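Local coordinates for protein chitinase A (Cycas revoluta, PDB 4MNK) that probably hydrolyses the beta-1,4 linkages of chitin, as a class V plant chitinase of glycosyl hydrolase family 18, at residues 34-39 with 73-78; 113-118 with 152-157; 23-28 with 63-68. All coordinates share one frame; numbering follows the deposited sequence. Where two conformers were deposited one is given.

Contact 1 (34-39 with 73-78)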
ATOM      1  N   ALA A  34      -7.311   7.276  -0.089  1.00  6.06           N
ATOM      2  CA  ALA A  34      -7.725   6.041   0.586  1.00  6.31           C
ATOM      3  C   ALA A  34      -8.703   6.374   1.720  1.00  6.32           C
ATOM      4  O   ALA A  34      -8.330   7.109   2.629  1.00  6.47           O
ATOM      5  CB  ALA A  34      -6.496   5.315   1.137  1.00  6.54           C
ATOM      6  N   PHE A  35      -9.942   5.870   1.710  1.00  6.64           N
ATOM      7  CA  PHE A  35     -10.507   4.935   0.739  1.00  6.87           C
ATOM      8  C   PHE A  35     -11.958   5.312   0.453  1.00  7.21           C
ATOM      9  O   PHE A  35     -12.660   5.849   1.320  1.00  7.56           O
ATOM     10  CB  PHE A  35     -10.548   3.512   1.313  1.00  7.02           C
ATOM     11  CG  PHE A  35      -9.202   2.910   1.598  1.00  6.82           C
ATOM     12  CD1 PHE A  35      -8.475   2.291   0.588  1.00  6.98           C
ATOM     13  CD2 PHE A  35      -8.682   2.921   2.891  1.00  7.52           C
ATOM     14  CE1 PHE A  35      -7.231   1.719   0.849  1.00  7.33           C
ATOM     15  CE2 PHE A  35      -7.445   2.345   3.167  1.00  7.76           C
ATOM     16  CZ  PHE A  35      -6.715   1.747   2.145  1.00  7.29           C
ATOM     17  N   ALA A  36     -12.420   4.994  -0.752  1.00  7.20           N
ATOM     18  CA  ALA A  36     -13.850   4.933  -1.017  1.00  7.48           C
ATOM     19  C   ALA A  36     -14.375   3.625  -0.423  1.00  7.82           C
ATOM     20  O   ALA A  36     -13.631   2.642  -0.314  1.00  7.83           O
ATOM     21  CB  ALA A  36     -14.114   4.990  -2.504  1.00  7.54           C
ATOM     22  N   GLU A  37     -15.651   3.621  -0.045  0.50  8.04           N
ATOM     23  CA  GLU A  37     -16.276   2.453   0.573  0.50  8.39           C
ATOM     24  C   GLU A  37     -17.151   1.692  -0.422  0.50  8.25           C
ATOM     25  O   GLU A  37     -17.659   2.270  -1.387  0.50  8.09           O
ATOM     26  CB  GLU A  37     -17.086   2.865   1.808  0.50  8.84           C
ATOM     27  CG  GLU A  37     -18.306   3.711   1.502  0.50  9.79           C
ATOM     28  CD  GLU A  37     -19.000   4.215   2.754  0.50 10.80           C
ATOM     29  OE1 GLU A  37     -20.243   4.303   2.747  0.50 11.34           O
ATOM     30  OE2 GLU A  37     -18.302   4.519   3.745  0.50 11.27           O
ATOM     31  N   LEU A  38     -17.314   0.392  -0.182  1.00  8.20           N
ATOM     32  CA  LEU A  38     -18.092  -0.475  -1.069  1.00  8.44           C
ATOM     33  C   LEU A  38     -19.591  -0.213  -0.985  1.00  8.50           C
ATOM     34  O   LEU A  38     -20.303  -0.381  -1.973  1.00  8.44           O
ATOM     35  CB  LEU A  38     -17.785  -1.949  -0.788  1.00  8.76           C
ATOM     36  CG  LEU A  38     -16.519  -2.511  -1.448  1.00  9.92           C
ATOM     37  CD1 LEU A  38     -15.243  -2.003  -0.782  1.00 11.71           C
ATOM     38  CD2 LEU A  38     -16.540  -4.031  -1.450  1.00 11.06           C
ATOM     39  N   ASN A  39     -20.056   0.205   0.193  1.00  8.65           N
ATOM     40  CA  ASN A  39     -21.462   0.565   0.405  1.00  9.29           C
ATOM     41  C   ASN A  39     -22.429  -0.587   0.091  1.00  9.73           C
ATOM     42  O   ASN A  39     -23.344  -0.451  -0.727  1.00  9.59           O
ATOM     43  CB  ASN A  39     -21.813   1.842  -0.383  1.00  9.21           C
ATOM     44  CG  ASN A  39     -23.203   2.379  -0.069  1.00  9.27           C
ATOM     45  OD1 ASN A  39     -23.744   2.162   1.017  1.00  9.70           O
ATOM     46  ND2 ASN A  39     -23.786   3.090  -1.027  1.00 10.02           N
ATOM     47  N   ILE A  73      -8.281   6.883  -6.900  1.00  5.13           N
ATOM     48  CA  ILE A  73      -9.049   6.655  -5.686  1.00  5.74           C
ATOM     49  C   ILE A  73      -9.103   5.154  -5.405  1.00  5.42           C
ATOM     50  O   ILE A  73      -9.450   4.355  -6.281  1.00  5.63           O
ATOM     51  CB  ILE A  73     -10.447   7.338  -5.733  1.00  6.20           C
ATOM     52  CG1 ILE A  73     -11.197   7.144  -4.409  1.00  6.91           C
ATOM     53  CG2 ILE A  73     -11.259   6.880  -6.949  1.00  6.59           C
ATOM     54  CD1 ILE A  73     -12.309   8.150  -4.180  1.00  8.36           C
ATOM     55  N   SER A  74      -8.700   4.781  -4.193  1.00  5.69           N
ATOM     56  CA  SER A  74      -8.659   3.385  -3.781  1.00  5.89           C
ATOM     57  C   SER A  74      -9.951   2.990  -3.078  1.00  5.96           C
ATOM     58  O   SER A  74     -10.442   3.709  -2.204  1.00  6.21           O
ATOM     59  CB  SER A  74      -7.448   3.129  -2.878  1.00  6.11           C
ATOM     60  OG  SER A  74      -7.354   1.763  -2.516  1.00  6.71           O
ATOM     61  N   ILE A  75     -10.489   1.841  -3.474  1.00  6.16           N
ATOM     62  CA  ILE A  75     -11.746   1.331  -2.953  1.00  6.59           C
ATOM     63  C   ILE A  75     -11.467   0.141  -2.044  1.00  6.65           C
ATOM     64  O   ILE A  75     -10.804  -0.821  -2.449  1.00  6.66           O
ATOM     65  CB  ILE A  75     -12.679   0.884  -4.104  1.00  6.82           C
ATOM     66  CG1 ILE A  75     -12.978   2.062  -5.038  1.00  7.35           C
ATOM     67  CG2 ILE A  75     -13.967   0.263  -3.553  1.00  7.23           C
ATOM     68  CD1 ILE A  75     -13.472   1.649  -6.419  1.00  9.10           C
ATOM     69  N   GLY A  76     -11.967   0.220  -0.816  1.00  6.97           N
ATOM     70  CA  GLY A  76     -11.857  -0.876   0.133  1.00  7.75           C
ATOM     71  C   GLY A  76     -10.942  -0.556   1.292  1.00  8.36           C
ATOM     72  O   GLY A  76     -11.228   0.335   2.090  1.00  8.33           O
ATOM     73  N   GLY A  77      -9.835  -1.285   1.373  1.00  8.98           N
ATOM     74  CA  GLY A  77      -8.896  -1.157   2.479  1.00 10.26           C
ATOM     75  C   GLY A  77      -8.677  -2.489   3.158  1.00 11.16           C
ATOM     76  O   GLY A  77      -9.323  -3.485   2.822  1.00 11.31           O
ATOM     77  N   GLY A  78      -7.750  -2.514   4.108  1.00 12.15           N
ATOM     78  CA  GLY A  78      -7.512  -3.708   4.903  1.00 13.48           C
ATOM     79  C   GLY A  78      -8.615  -3.868   5.927  1.00 14.36           C
ATOM     80  O   GLY A  78      -9.388  -2.939   6.174  1.00 15.01           O
TER
HETATM   81  O   HOH W   1     -13.757   1.272   2.822  1.00 12.72           O
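Phe35 lays its ring over the backbone of Gly77, whose CA sits 3.6 Å from the ring centroid and 12° off the normal, a CH-pi contact. Ala34 CB covers the opposite face, and Ser74 OG meets the edge in the ring plane, 3.3 Å from Phe35 CD1. Glycine suits position 77, because a CB there would lie 3.2 Å from Phe35 CE2 and would press on the carbonyl oxygen of Gly76 at these backbone angles. A cis peptide bond joins Ala34 to Phe35. Around the ring, neighbouring parallel strands of the TIM barrel, linked through helix 52-63, are joined by Ala36 N to Ser74 O (2.8 Å) and Gly76 N to Ala36 O (3.0 Å). The small Ala36 CB fits against Ile73 CD1 and Ile75 CG1, on the side covered by helix 93-110, while Leu38 CD1 rests 3.8 Å from Ile75 CG2. Ser74, Gly76 and Gly77 belong to the SxGG motif of family 18; Ser74 OG, anti to its backbone N (chi1 -177°), has Asp116 as partner. Protein atoms over both faces hold the ring's rotation, and the bound glycan, which touches Phe35, probably meets its remaining rim.

Contact 2 (113-118 with 152-157). With NAG (2-acetamido-2-deoxy-beta-D-glucopyranose), chain B.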
ATOM      1  N   HIS A 113      -7.825  10.151 -11.896  1.00  6.29           N
ATOM      2  CA  HIS A 113      -7.352   9.580 -13.159  1.00  6.77           C
ATOM      3  C   HIS A 113      -7.402   8.059 -13.172  1.00  6.63           C
ATOM      4  O   HIS A 113      -7.083   7.431 -14.181  1.00  6.94           O
ATOM      5  CB  HIS A 113      -5.926  10.043 -13.464  1.00  7.34           C
ATOM      6  CG  HIS A 113      -5.747  11.525 -13.408  1.00  8.96           C
ATOM      7  ND1 HIS A 113      -5.928  12.343 -14.502  1.00 11.65           N
ATOM      8  CD2 HIS A 113      -5.399  12.337 -12.383  1.00  9.85           C
ATOM      9  CE1 HIS A 113      -5.703  13.596 -14.151  1.00 11.95           C
ATOM     10  NE2 HIS A 113      -5.382  13.620 -12.869  1.00 12.19           N
ATOM     11  N   GLY A 114      -7.795   7.458 -12.056  1.00  6.25           N
ATOM     12  CA  GLY A 114      -7.831   6.013 -11.978  1.00  6.38           C
ATOM     13  C   GLY A 114      -8.492   5.471 -10.735  1.00  6.06           C
ATOM     14  O   GLY A 114      -8.862   6.223  -9.827  1.00  5.99           O
ATOM     15  N   LEU A 115      -8.625   4.147 -10.727  1.00  6.16           N
ATOM     16  CA  LEU A 115      -9.238   3.382  -9.656  1.00  6.32           C
ATOM     17  C   LEU A 115      -8.255   2.356  -9.139  1.00  6.32           C
ATOM     18  O   LEU A 115      -7.456   1.801  -9.899  1.00  6.41           O
ATOM     19  CB  LEU A 115     -10.468   2.637 -10.180  1.00  6.75           C
ATOM     20  CG  LEU A 115     -11.696   3.468 -10.547  1.00  7.16           C
ATOM     21  CD1 LEU A 115     -12.695   2.634 -11.335  1.00  8.21           C
ATOM     22  CD2 LEU A 115     -12.339   4.059  -9.299  1.00  8.28           C
ATOM     23  N   ASP A 116      -8.335   2.095  -7.841  1.00  6.49           N
ATOM     24  CA  ASP A 116      -7.551   1.054  -7.209  1.00  6.52           C
ATOM     25  C   ASP A 116      -8.472   0.193  -6.362  1.00  6.45           C
ATOM     26  O   ASP A 116      -9.413   0.704  -5.748  1.00  6.53           O
ATOM     27  CB  ASP A 116      -6.454   1.672  -6.342  1.00  6.85           C
ATOM     28  CG  ASP A 116      -5.635   0.635  -5.595  1.00  7.05           C
ATOM     29  OD1 ASP A 116      -4.787  -0.032  -6.224  1.00  6.96           O
ATOM     30  OD2 ASP A 116      -5.832   0.497  -4.370  1.00  8.46           O
ATOM     31  N   LEU A 117      -8.204  -1.109  -6.338  1.00  6.69           N
ATOM     32  CA  LEU A 117      -8.928  -2.028  -5.469  1.00  7.02           C
ATOM     33  C   LEU A 117      -8.004  -2.526  -4.371  1.00  6.90           C
ATOM     34  O   LEU A 117      -6.931  -3.061  -4.657  1.00  6.88           O
ATOM     35  CB  LEU A 117      -9.474  -3.214  -6.270  1.00  7.42           C
ATOM     36  CG  LEU A 117     -10.308  -2.887  -7.511  1.00  8.07           C
ATOM     37  CD1 LEU A 117     -10.704  -4.165  -8.227  1.00  9.59           C
ATOM     38  CD2 LEU A 117     -11.541  -2.071  -7.152  1.00  9.49           C
ATOM     39  N   ASP A 118      -8.412  -2.332  -3.120  1.00  6.98           N
ATOM     40  CA  ASP A 118      -7.664  -2.854  -1.984  1.00  7.37           C
ATOM     41  C   ASP A 118      -8.502  -3.913  -1.275  1.00  7.16           C
ATOM     42  O   ASP A 118      -9.340  -3.602  -0.425  1.00  7.26           O
ATOM     43  CB  ASP A 118      -7.249  -1.723  -1.033  1.00  7.68           C
ATOM     44  CG  ASP A 118      -6.304  -2.192   0.067  1.00  8.81           C
ATOM     45  OD1 ASP A 118      -5.884  -1.349   0.887  1.00 11.55           O
ATOM     46  OD2 ASP A 118      -5.980  -3.398   0.121  1.00  9.13           O
ATOM     47  N   PRO A 152      -8.931   9.604 -22.110  1.00 16.23           N
ATOM     48  CA  PRO A 152      -8.041   8.470 -21.852  1.00 15.43           C
ATOM     49  C   PRO A 152      -8.650   7.563 -20.790  1.00 14.34           C
ATOM     50  O   PRO A 152      -9.269   8.058 -19.838  1.00 14.36           O
ATOM     51  CB  PRO A 152      -6.774   9.130 -21.303  1.00 15.65           C
ATOM     52  CG  PRO A 152      -6.800  10.510 -21.835  1.00 16.16           C
ATOM     53  CD  PRO A 152      -8.241  10.897 -21.940  1.00 16.38           C
ATOM     54  N   ARG A 153      -8.497   6.253 -20.950  1.00 13.32           N
ATOM     55  CA  ARG A 153      -9.097   5.326 -20.000  1.00 12.06           C
ATOM     56  C   ARG A 153      -8.555   5.553 -18.594  1.00 10.88           C
ATOM     57  O   ARG A 153      -7.397   5.937 -18.403  1.00 10.53           O
ATOM     58  CB  ARG A 153      -8.954   3.857 -20.437  1.00 12.44           C
ATOM     59  CG  ARG A 153      -7.586   3.229 -20.256  1.00 13.33           C
ATOM     60  CD  ARG A 153      -7.657   1.728 -20.500  1.00 14.64           C
ATOM     61  NE  ARG A 153      -6.345   1.091 -20.429  1.00 15.75           N
ATOM     62  CZ  ARG A 153      -5.540   0.896 -21.473  1.00 16.44           C
ATOM     63  NH1 ARG A 153      -5.903   1.286 -22.690  1.00 16.63           N
ATOM     64  NH2 ARG A 153      -4.366   0.306 -21.295  1.00 17.01           N
ATOM     65  N   LEU A 154      -9.423   5.341 -17.614  1.00  9.44           N
ATOM     66  CA  LEU A 154      -9.018   5.351 -16.222  1.00  8.37           C
ATOM     67  C   LEU A 154      -7.920   4.324 -16.006  1.00  7.82           C
ATOM     68  O   LEU A 154      -7.953   3.234 -16.586  1.00  7.33           O
ATOM     69  CB  LEU A 154     -10.212   5.023 -15.328  1.00  8.45           C
ATOM     70  CG  LEU A 154     -11.290   6.099 -15.190  1.00  8.25           C
ATOM     71  CD1 LEU A 154     -12.538   5.507 -14.559  1.00  9.18           C
ATOM     72  CD2 LEU A 154     -10.776   7.287 -14.380  1.00  8.21           C
ATOM     73  N   LEU A 155      -6.937   4.680 -15.188  1.00  7.17           N
ATOM     74  CA  LEU A 155      -5.964   3.711 -14.716  1.00  6.97           C
ATOM     75  C   LEU A 155      -6.663   2.728 -13.786  1.00  6.75           C
ATOM     76  O   LEU A 155      -7.657   3.068 -13.147  1.00  6.80           O
ATOM     77  CB  LEU A 155      -4.808   4.400 -13.989  1.00  7.18           C
ATOM     78  CG  LEU A 155      -3.975   5.421 -14.771  1.00  7.57           C
ATOM     79  CD1 LEU A 155      -3.060   6.177 -13.825  1.00  8.76           C
ATOM     80  CD2 LEU A 155      -3.168   4.770 -15.893  1.00  9.10           C
ATOM     81  N   LEU A 156      -6.150   1.505 -13.732  1.00  6.54           N
ATOM     82  CA  LEU A 156      -6.666   0.498 -12.821  1.00  6.46           C
ATOM     83  C   LEU A 156      -5.510  -0.227 -12.162  1.00  6.12           C
ATOM     84  O   LEU A 156      -4.661  -0.810 -12.837  1.00  6.30           O
ATOM     85  CB  LEU A 156      -7.576  -0.496 -13.548  1.00  6.63           C
ATOM     86  CG  LEU A 156      -8.192  -1.587 -12.663  1.00  6.97           C
ATOM     87  CD1 LEU A 156      -9.121  -0.994 -11.606  1.00  7.82           C
ATOM     88  CD2 LEU A 156      -8.913  -2.627 -13.506  1.00  7.88           C
ATOM     89  N   THR A 157      -5.478  -0.173 -10.835  1.00  5.86           N
ATOM     90  CA  THR A 157      -4.462  -0.874 -10.065  1.00  5.88           C
ATOM     91  C   THR A 157      -5.122  -1.665  -8.944  1.00  5.75           C
ATOM     92  O   THR A 157      -6.322  -1.522  -8.694  1.00  5.56           O
ATOM     93  CB  THR A 157      -3.385   0.100  -9.497  1.00  5.85           C
ATOM     94  OG1 THR A 157      -3.971   0.976  -8.524  1.00  5.93           O
ATOM     95  CG2 THR A 157      -2.763   0.931 -10.609  1.00  6.48           C
TER
HETATM   96  C1  NAG B   1      -2.174  -2.603   4.573  1.00 17.47           C
HETATM   97  C2  NAG B   1      -3.313  -1.685   4.107  1.00 17.03           C
HETATM   98  C3  NAG B   1      -3.376  -0.400   4.937  1.00 17.19           C
HETATM   99  C4  NAG B   1      -3.198  -0.635   6.439  1.00 17.47           C
HETATM  100  C5  NAG B   1      -2.009  -1.570   6.692  1.00 18.03           C
HETATM  101  C6  NAG B   1      -1.781  -1.878   8.173  1.00 19.13           C
HETATM  102  C7  NAG B   1      -2.153  -0.815   2.076  1.00 15.59           C
HETATM  103  C8  NAG B   1      -2.301  -0.536   0.609  1.00 15.10           C
HETATM  104  N2  NAG B   1      -3.223  -1.342   2.689  1.00 15.94           N
HETATM  105  O1  NAG B   1      -2.292  -3.859   3.945  1.00 17.89           O
HETATM  106  O3  NAG B   1      -4.594   0.270   4.683  1.00 17.75           O
HETATM  107  O4  NAG B   1      -2.974   0.613   7.058  1.00 16.78           O
HETATM  108  O5  NAG B   1      -2.209  -2.775   5.980  1.00 17.79           O
HETATM  109  O6  NAG B   1      -2.901  -2.535   8.722  1.00 20.32           O
HETATM  110  O7  NAG B   1      -1.085  -0.561   2.637  1.00 15.13           O
HETATM  111  O   HOH W   2      -6.567   8.077 -16.783  1.00 11.78           O
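Thr157 OG1 donates to Asp116 OD1 across 2.6 Å, the shortest bond between 113-118 and 152-157, which lie on neighbouring parallel strands of the TIM barrel. The hydroxyl meets that oxygen on its anti side, 18° out of the carboxylate plane, and is also hydrogen-bonded to Tyr32 OH. Asp116 CG stands anti to the backbone N (chi1 177°), which places the carboxylate between the strands, and chi2 turns its oxygens to the two flanks, OD1 to Thr157 and OD2 to Ser74 OG. An acid suits this buried place because its two oxygens can accept from hydroxyls on both neighbouring strands; an alanine here would probably leave Ser74 OG without this acceptor, and Thr157 OG1 with Tyr32 but without its partner across the strands. Asp116 and Asp118 belong to the DxDxE signature of the family, which ends at Glu120.

The backbones are joined by a ladder from Leu155 N to His113 O (2.9 Å) through to Leu117 N and Thr157 O (3.0 Å). At its start Gly114 is pressed so closely on Leu155 that a CB would lie only 2.7 Å from Leu155 CB. On the face turned to the surrounding helices, Leu115 CB meets Leu156 CD1 at 4.1 Å; Leu115 also packs on helix 93-110 and Leu156 on helix 125-149, where branched apolar chains fill the layer between strands and helices. Water 2 bridges His113 O and Arg153 O. At the far end Asp118 OD1 accepts from N2 of the bound N-acetylglucosamine at 3.2 Å, with an angle of 166° at the hydrogen.

Contact 3 (23-28 with 63-68)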
ATOM      1  N   ILE A  23       0.939  17.413   1.493  1.00  8.06           N
ATOM      2  CA  ILE A  23       1.673  16.421   0.704  1.00  7.83           C
ATOM      3  C   ILE A  23       2.667  17.122  -0.213  1.00  7.93           C
ATOM      4  O   ILE A  23       2.299  18.042  -0.945  1.00  7.92           O
ATOM      5  CB  ILE A  23       0.727  15.555  -0.165  1.00  7.62           C
ATOM      6  CG1 ILE A  23      -0.313  14.835   0.704  1.00  7.60           C
ATOM      7  CG2 ILE A  23       1.531  14.556  -1.008  1.00  7.74           C
ATOM      8  CD1 ILE A  23      -1.467  14.234  -0.083  1.00  7.92           C
ATOM      9  N   ASN A  24       3.928  16.697  -0.177  1.00  8.05           N
ATOM     10  CA  ASN A  24       4.892  17.215  -1.136  1.00  8.25           C
ATOM     11  C   ASN A  24       4.751  16.472  -2.461  1.00  8.07           C
ATOM     12  O   ASN A  24       5.476  15.502  -2.725  1.00  8.05           O
ATOM     13  CB  ASN A  24       6.329  17.150  -0.609  1.00  8.63           C
ATOM     14  CG  ASN A  24       7.308  17.878  -1.513  1.00  9.59           C
ATOM     15  OD1 ASN A  24       6.975  18.240  -2.641  1.00 10.66           O
ATOM     16  ND2 ASN A  24       8.520  18.096  -1.022  1.00 10.96           N
ATOM     17  N   SER A  25       3.816  16.918  -3.294  0.50  7.91           N
ATOM     18  CA  SER A  25       3.505  16.198  -4.528  0.50  7.78           C
ATOM     19  C   SER A  25       4.600  16.282  -5.597  0.50  7.87           C
ATOM     20  O   SER A  25       4.512  15.600  -6.619  0.50  7.73           O
ATOM     21  CB  SER A  25       2.156  16.642  -5.089  0.50  7.85           C
ATOM     22  OG  SER A  25       2.088  18.051  -5.162  0.50  7.49           O
ATOM     23  N   ARG A  26       5.628  17.099  -5.356  1.00  8.13           N
ATOM     24  CA  ARG A  26       6.808  17.141  -6.227  1.00  8.68           C
ATOM     25  C   ARG A  26       7.565  15.813  -6.222  1.00  8.31           C
ATOM     26  O   ARG A  26       8.303  15.513  -7.155  1.00  8.64           O
ATOM     27  CB  ARG A  26       7.762  18.257  -5.793  1.00  9.36           C
ATOM     28  CG  ARG A  26       7.229  19.666  -5.982  1.00 11.74           C
ATOM     29  CD  ARG A  26       8.168  20.706  -5.378  1.00 15.69           C
ATOM     30  NE  ARG A  26       8.164  20.683  -3.915  1.00 18.42           N
ATOM     31  CZ  ARG A  26       7.341  21.395  -3.146  1.00 19.64           C
ATOM     32  NH1 ARG A  26       6.437  22.201  -3.688  1.00 20.39           N
ATOM     33  NH2 ARG A  26       7.424  21.298  -1.827  1.00 20.85           N
ATOM     34  N   LEU A  27       7.368  15.028  -5.164  1.00  7.69           N
ATOM     35  CA  LEU A  27       8.117  13.792  -4.948  1.00  7.33           C
ATOM     36  C   LEU A  27       7.383  12.557  -5.474  1.00  7.08           C
ATOM     37  O   LEU A  27       7.840  11.426  -5.285  1.00  7.23           O
ATOM     38  CB  LEU A  27       8.447  13.644  -3.457  1.00  7.64           C
ATOM     39  CG  LEU A  27       9.189  14.835  -2.832  1.00  7.98           C
ATOM     40  CD1 LEU A  27       9.378  14.636  -1.339  1.00  8.42           C
ATOM     41  CD2 LEU A  27      10.529  15.092  -3.516  1.00  9.02           C
ATOM     42  N   PHE A  28       6.260  12.779  -6.153  1.00  6.68           N
ATOM     43  CA  PHE A  28       5.395  11.695  -6.605  1.00  6.58           C
ATOM     44  C   PHE A  28       4.966  11.867  -8.052  1.00  6.57           C
ATOM     45  O   PHE A  28       4.936  12.983  -8.575  1.00  6.80           O
ATOM     46  CB  PHE A  28       4.152  11.600  -5.715  1.00  6.88           C
ATOM     47  CG  PHE A  28       4.467  11.309  -4.280  1.00  6.48           C
ATOM     48  CD1 PHE A  28       4.673  10.004  -3.856  1.00  6.89           C
ATOM     49  CD2 PHE A  28       4.577  12.342  -3.351  1.00  6.80           C
ATOM     50  CE1 PHE A  28       4.977   9.729  -2.528  1.00  7.36           C
ATOM     51  CE2 PHE A  28       4.882  12.073  -2.020  1.00  7.12           C
ATOM     52  CZ  PHE A  28       5.082  10.765  -1.610  1.00  7.24           C
ATOM     53  N   ARG A  63      -2.226  18.772  -7.170  1.00  6.53           N
ATOM     54  CA  ARG A  63      -1.660  19.179  -8.454  1.00  7.08           C
ATOM     55  C   ARG A  63      -1.089  20.602  -8.447  1.00  7.44           C
ATOM     56  O   ARG A  63      -0.287  20.944  -9.308  1.00  8.10           O
ATOM     57  CB  ARG A  63      -2.664  18.984  -9.595  1.00  6.95           C
ATOM     58  CG  ARG A  63      -3.028  17.525  -9.865  1.00  7.68           C
ATOM     59  CD  ARG A  63      -3.796  17.360 -11.169  1.00  9.26           C
ATOM     60  NE  ARG A  63      -2.897  17.072 -12.284  1.00 10.41           N
ATOM     61  CZ  ARG A  63      -3.276  16.872 -13.545  1.00 10.67           C
ATOM     62  NH1 ARG A  63      -4.556  16.939 -13.886  1.00 10.37           N
ATOM     63  NH2 ARG A  63      -2.362  16.615 -14.468  1.00 11.84           N
ATOM     64  N   ARG A  64      -1.470  21.420  -7.467  1.00  7.85           N
ATOM     65  CA  ARG A  64      -0.971  22.798  -7.404  1.00  8.47           C
ATOM     66  C   ARG A  64       0.555  22.871  -7.235  1.00  8.68           C
ATOM     67  O   ARG A  64       1.192  23.798  -7.741  1.00  9.04           O
ATOM     68  CB  ARG A  64      -1.686  23.596  -6.306  1.00  8.75           C
ATOM     69  CG  ARG A  64      -1.014  23.545  -4.949  1.00  9.00           C
ATOM     70  CD  ARG A  64      -1.925  23.989  -3.823  1.00  9.77           C
ATOM     71  NE  ARG A  64      -1.196  24.039  -2.557  1.00  9.90           N
ATOM     72  CZ  ARG A  64      -0.823  22.974  -1.847  1.00 10.16           C
ATOM     73  NH1 ARG A  64      -0.158  23.142  -0.713  1.00 10.70           N
ATOM     74  NH2 ARG A  64      -1.110  21.743  -2.263  1.00  9.68           N
ATOM     75  N   LEU A  65       1.132  21.887  -6.543  1.00  8.76           N
ATOM     76  CA  LEU A  65       2.577  21.854  -6.291  1.00  9.11           C
ATOM     77  C   LEU A  65       3.334  21.122  -7.391  1.00  9.29           C
ATOM     78  O   LEU A  65       4.520  21.363  -7.605  1.00  9.88           O
ATOM     79  CB  LEU A  65       2.883  21.207  -4.935  1.00  9.16           C
ATOM     80  CG  LEU A  65       2.264  21.820  -3.672  1.00  9.58           C
ATOM     81  CD1 LEU A  65       2.684  21.024  -2.447  1.00 10.07           C
ATOM     82  CD2 LEU A  65       2.633  23.291  -3.499  1.00 10.40           C
ATOM     83  N   ASN A  66       2.641  20.212  -8.069  1.00  8.99           N
ATOM     84  CA  ASN A  66       3.211  19.439  -9.165  1.00  8.91           C
ATOM     85  C   ASN A  66       2.095  19.091 -10.142  1.00  8.67           C
ATOM     86  O   ASN A  66       1.470  18.037 -10.022  1.00  8.79           O
ATOM     87  CB  ASN A  66       3.901  18.172  -8.638  1.00  9.02           C
ATOM     88  CG  ASN A  66       4.486  17.308  -9.748  1.00  9.18           C
ATOM     89  OD1 ASN A  66       4.610  17.737 -10.897  1.00  9.42           O
ATOM     90  ND2 ASN A  66       4.845  16.076  -9.406  1.00  9.46           N
ATOM     91  N   PRO A  67       1.823  19.992 -11.103  1.00  8.37           N
ATOM     92  CA  PRO A  67       0.693  19.789 -12.006  1.00  8.40           C
ATOM     93  C   PRO A  67       0.730  18.457 -12.767  1.00  8.35           C
ATOM     94  O   PRO A  67      -0.327  17.916 -13.088  1.00  8.61           O
ATOM     95  CB  PRO A  67       0.791  20.994 -12.944  1.00  8.42           C
ATOM     96  CG  PRO A  67       1.381  22.052 -12.092  1.00  8.58           C
ATOM     97  CD  PRO A  67       2.411  21.336 -11.267  1.00  8.32           C
ATOM     98  N   SER A  68       1.927  17.924 -13.009  1.00  8.43           N
ATOM     99  CA  SER A  68       2.084  16.649 -13.715  1.00  8.72           C
ATOM    100  C   SER A  68       1.587  15.432 -12.922  1.00  8.25           C
ATOM    101  O   SER A  68       1.346  14.376 -13.508  1.00  8.16           O
ATOM    102  CB  SER A  68       3.544  16.435 -14.141  1.00  9.18           C
ATOM    103  OG  SER A  68       4.363  16.101 -13.036  1.00 10.80           O
TER
HETATM  104  O   HOH W   3      -0.258  19.053  -1.769  1.00  9.13           O
HETATM  105  O   HOH W   4       5.789  23.279  -6.180  1.00 26.44           O
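The flat carboxamide of Asn66 and the guanidinium of Arg26 both reach across between two loops. Ser25 O lies almost in the amide plane, 3° out of it, and takes a nearly straight bond from Asn66 ND2 (2.8 Å, 167°). Asn66 CG stands anti to its backbone N (chi1 179°), which holds the carboxamide out toward that oxygen. Water 4 sits in the plane of the Arg26 guanidinium, at its edge, and links NH1 to Leu65 O; Leu65 CB approaches the same group obliquely, 3.9 Å from Arg26 NH1. The Arg64 guanidinium has Leu65 CG over one face, toward the rim, and at its edge water 3, which leads on to Ile23 O. Leu65 lies between the Arg64 guanidinium and segment 23-28, its CD1 3.4 Å from Ile23 O. Asparagine suits position 66 because it can give and accept at once: while ND2 donates across the contact, Asn66 OD1 accepts from Ser68 OG at 2.7 Å. The short 3-10 turn at 25-27 is introduced by an Asx turn, with Asn24 OD1 accepting from Arg26 N. Both loops lie where the chain enters barrel strands, 30-36 and 70-77. Ile23 packs between helix 52-63 and Leu31 of strand 30-36, whereas Leu27 and Phe28 rest on Pro339 of helix 337-346.

How the contacts relate
From the N terminus, the chain first passes 23-28, runs up strand 30-36 to 34-39, and returns through helix 52-63. Contact 3 closes at 63-68, before strand 70-77 brings 73-78 to contact 1. Their segments alternate, so these two loops cross; they do not touch, their nearest atoms being about 9 Å apart. Contact 2 opens and closes later, in series, spanning helix 125-149. Contacts 1 and 2 join successive barrel strands and meet directly, with Ile75 N 2.8 Å from Asp116 O and Phe35 CE1 3.4 Å from Asp118 OD1. Contact 3 ties together the loops that feed two of these strands, and Arg63 brushes His113 of contact 2.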